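Local coordinates for oxalate biosynthetic component 1 (Burkholderia thailandensis, PDB 5IKY), which produces oxalate as a bifunctional enzyme that joins a serine hydrolase of the alpha/beta-hydrolase fold to a lyase activity, in quorum sensing-dependent oxalogenesis, at residues Q678-P683 with L731-R736. Numbering follows the deposited sequence.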
loop_
_atom_site.group_PDB
_atom_site.type_symbol
_atom_site.label_atom_id
_atom_site.label_comp_id
_atom_site.label_asym_id
_atom_site.label_seq_id
_atom_site.Cartn_x
_atom_site.Cartn_y
_atom_site.Cartn_z
ATOM N N GLN A 678 -2.896 13.026 -36.757
ATOM C CA GLN A 678 -1.991 12.230 -35.937
ATOM C C GLN A 678 -2.688 11.812 -34.645
ATOM O O GLN A 678 -2.074 11.204 -33.766
ATOM C CB GLN A 678 -0.707 13.002 -35.627
ATOM C CG GLN A 678 0.362 12.887 -36.705
ATOM C CD GLN A 678 0.847 11.460 -36.898
ATOM O OE1 GLN A 678 1.382 10.844 -35.976
ATOM N NE2 GLN A 678 0.664 10.931 -38.102
ATOM N N PHE A 679 -3.971 12.149 -34.534
ATOM C CA PHE A 679 -4.776 11.729 -33.393
ATOM C C PHE A 679 -4.981 10.222 -33.413
ATOM O O PHE A 679 -5.229 9.633 -34.466
ATOM C CB PHE A 679 -6.139 12.429 -33.380
ATOM C CG PHE A 679 -6.098 13.845 -32.878
ATOM C CD1 PHE A 679 -4.954 14.359 -32.287
ATOM C CD2 PHE A 679 -7.213 14.660 -32.985
ATOM C CE1 PHE A 679 -4.923 15.663 -31.824
ATOM C CE2 PHE A 679 -7.189 15.962 -32.523
ATOM C CZ PHE A 679 -6.042 16.464 -31.940
ATOM N N LYS A 680 -4.876 9.602 -32.244
ATOM C CA LYS A 680 -5.111 8.173 -32.116
ATOM C C LYS A 680 -6.598 7.865 -32.252
ATOM O O LYS A 680 -7.429 8.504 -31.606
ATOM C CB LYS A 680 -4.587 7.664 -30.772
ATOM C CG LYS A 680 -3.100 7.884 -30.564
ATOM C CD LYS A 680 -2.693 7.598 -29.129
ATOM C CE LYS A 680 -1.204 7.821 -28.928
ATOM N NZ LYS A 680 -0.803 7.628 -27.507
ATOM N N PRO A 681 -6.939 6.886 -33.103
ATOM C CA PRO A 681 -8.323 6.410 -33.216
ATOM C C PRO A 681 -8.799 5.757 -31.919
ATOM O O PRO A 681 -7.975 5.436 -31.062
ATOM C CB PRO A 681 -8.255 5.390 -34.357
ATOM C CG PRO A 681 -6.829 4.953 -34.392
ATOM C CD PRO A 681 -6.032 6.166 -34.012
ATOM N N LEU A 682 -10.108 5.568 -31.783
ATOM C CA LEU A 682 -10.692 5.031 -30.552
ATOM C C LEU A 682 -10.125 3.664 -30.116
ATOM O O LEU A 682 -9.747 3.510 -28.954
ATOM C CB LEU A 682 -12.218 4.945 -30.693
ATOM C CG LEU A 682 -13.006 4.310 -29.545
ATOM C CD1 LEU A 682 -12.809 5.090 -28.256
ATOM C CD2 LEU A 682 -14.483 4.221 -29.902
ATOM N N PRO A 683 -10.056 2.671 -31.030
ATOM C CA PRO A 683 -9.546 1.371 -30.571
ATOM C C PRO A 683 -8.099 1.413 -30.080
ATOM O O PRO A 683 -7.737 0.639 -29.194
ATOM C CB PRO A 683 -9.659 0.486 -31.817
ATOM C CG PRO A 683 -10.692 1.144 -32.658
ATOM C CD PRO A 683 -10.490 2.609 -32.439
ATOM N N LEU A 731 2.033 2.018 -35.924
ATOM C CA LEU A 731 2.876 2.082 -37.112
ATOM C C LEU A 731 2.169 2.794 -38.256
ATOM O O LEU A 731 2.774 3.603 -38.961
ATOM C CB LEU A 731 3.295 0.680 -37.551
ATOM C CG LEU A 731 4.407 0.033 -36.726
ATOM C CD1 LEU A 731 4.593 -1.415 -37.124
ATOM C CD2 LEU A 731 5.703 0.806 -36.897
ATOM N N GLU A 732 0.889 2.492 -38.434
ATOM C CA GLU A 732 0.098 3.127 -39.479
ATOM C C GLU A 732 0.028 4.636 -39.247
ATOM O O GLU A 732 0.062 5.426 -40.192
ATOM C CB GLU A 732 -1.305 2.520 -39.534
ATOM C CG GLU A 732 -2.414 3.501 -39.877
ATOM C CD GLU A 732 -3.776 2.835 -39.946
ATOM O OE1 GLU A 732 -4.019 1.900 -39.152
ATOM O OE2 GLU A 732 -4.597 3.239 -40.799
ATOM N N LEU A 733 -0.030 5.025 -37.978
ATOM C CA LEU A 733 -0.068 6.435 -37.610
ATOM C C LEU A 733 1.300 7.092 -37.794
ATOM O O LEU A 733 1.397 8.308 -37.964
ATOM C CB LEU A 733 -0.539 6.592 -36.161
ATOM C CG LEU A 733 -1.409 7.806 -35.839
ATOM C CD1 LEU A 733 -2.664 7.806 -36.700
ATOM C CD2 LEU A 733 -1.772 7.820 -34.365
ATOM N N ARG A 734 2.353 6.280 -37.758
ATOM C CA ARG A 734 3.716 6.782 -37.890
ATOM C C ARG A 734 4.102 6.960 -39.358
ATOM O O ARG A 734 4.928 7.808 -39.699
ATOM C CB ARG A 734 4.704 5.839 -37.199
ATOM C CG ARG A 734 6.078 6.448 -36.961
ATOM C CD ARG A 734 7.062 5.423 -36.413
ATOM N NE ARG A 734 8.275 6.058 -35.904
ATOM C CZ ARG A 734 9.292 6.448 -36.665
ATOM N NH1 ARG A 734 9.248 6.269 -37.979
ATOM N NH2 ARG A 734 10.353 7.018 -36.112
ATOM N N ASP A 735 3.493 6.153 -40.220
ATOM C CA ASP A 735 3.784 6.187 -41.649
ATOM C C ASP A 735 3.175 7.411 -42.330
ATOM O O ASP A 735 3.516 7.729 -43.468
ATOM C CB ASP A 735 3.279 4.907 -42.317
ATOM C CG ASP A 735 4.014 3.671 -41.838
ATOM O OD1 ASP A 735 4.803 3.782 -40.875
ATOM O OD2 ASP A 735 3.803 2.587 -42.421
ATOM N N ARG A 736 2.274 8.094 -41.630
ATOM C CA ARG A 736 1.646 9.299 -42.162
ATOM C C ARG A 736 2.218 10.555 -41.515
ATOM O O ARG A 736 1.664 11.644 -41.663
ATOM C CB ARG A 736 0.131 9.264 -41.946
ATOM C CG ARG A 736 -0.562 8.015 -42.455
ATOM C CD ARG A 736 -2.059 8.252 -42.563
ATOM N NE ARG A 736 -2.557 9.081 -41.468
ATOM C CZ ARG A 736 -3.159 8.608 -40.382
ATOM N NH1 ARG A 736 -3.348 7.303 -40.238
ATOM N NH2 ARG A 736 -3.578 9.441 -39.439
#
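The carboxamide of Q678 meets the backbone carbonyl of L733 with its edge: the carbonyl oxygen lies almost in the amide plane, 6° out of it, and NE2 in turn lies in the plane of that carbonyl. NE2 of Q678 donates to O of L733 at 2.7 Å, with an N-H...O angle of 158°. OE1 of Q678 also lies 3.2 Å from O of L733, but these are two acceptors and form no bond. From one side of the amide plane comes CG of L733, near OE1 of Q678 (4.1 Å) and not over the centre of the group. At the NE2 edge, CB of R736 stands 4.2 Å from NE2 of Q678, a looser contact. A bend at chi2 (-63°) folds CD of Q678 back; the side chains of Q678 and L733 run past each other in opposite directions.

The acceptor belongs to the last turn of helix 715-734, and the glutamine's single hydrogen bond joins it to the lead-in of helix 682-690, in the cap domain. The isobutyl group of L733 packs against the carbonyl oxygens of Q678 and F679. Its CD2 approaches O of Q678 at 3.4 Å, and CD1 comes to 3.9 Å from O of F679. On K680 it is CG that touches CD2 of L733, at 4.0 Å, the two side chains crossing at about a right angle, while NZ of K680 continues to a salt bridge with E688. R616 binds O of Q678 through NE.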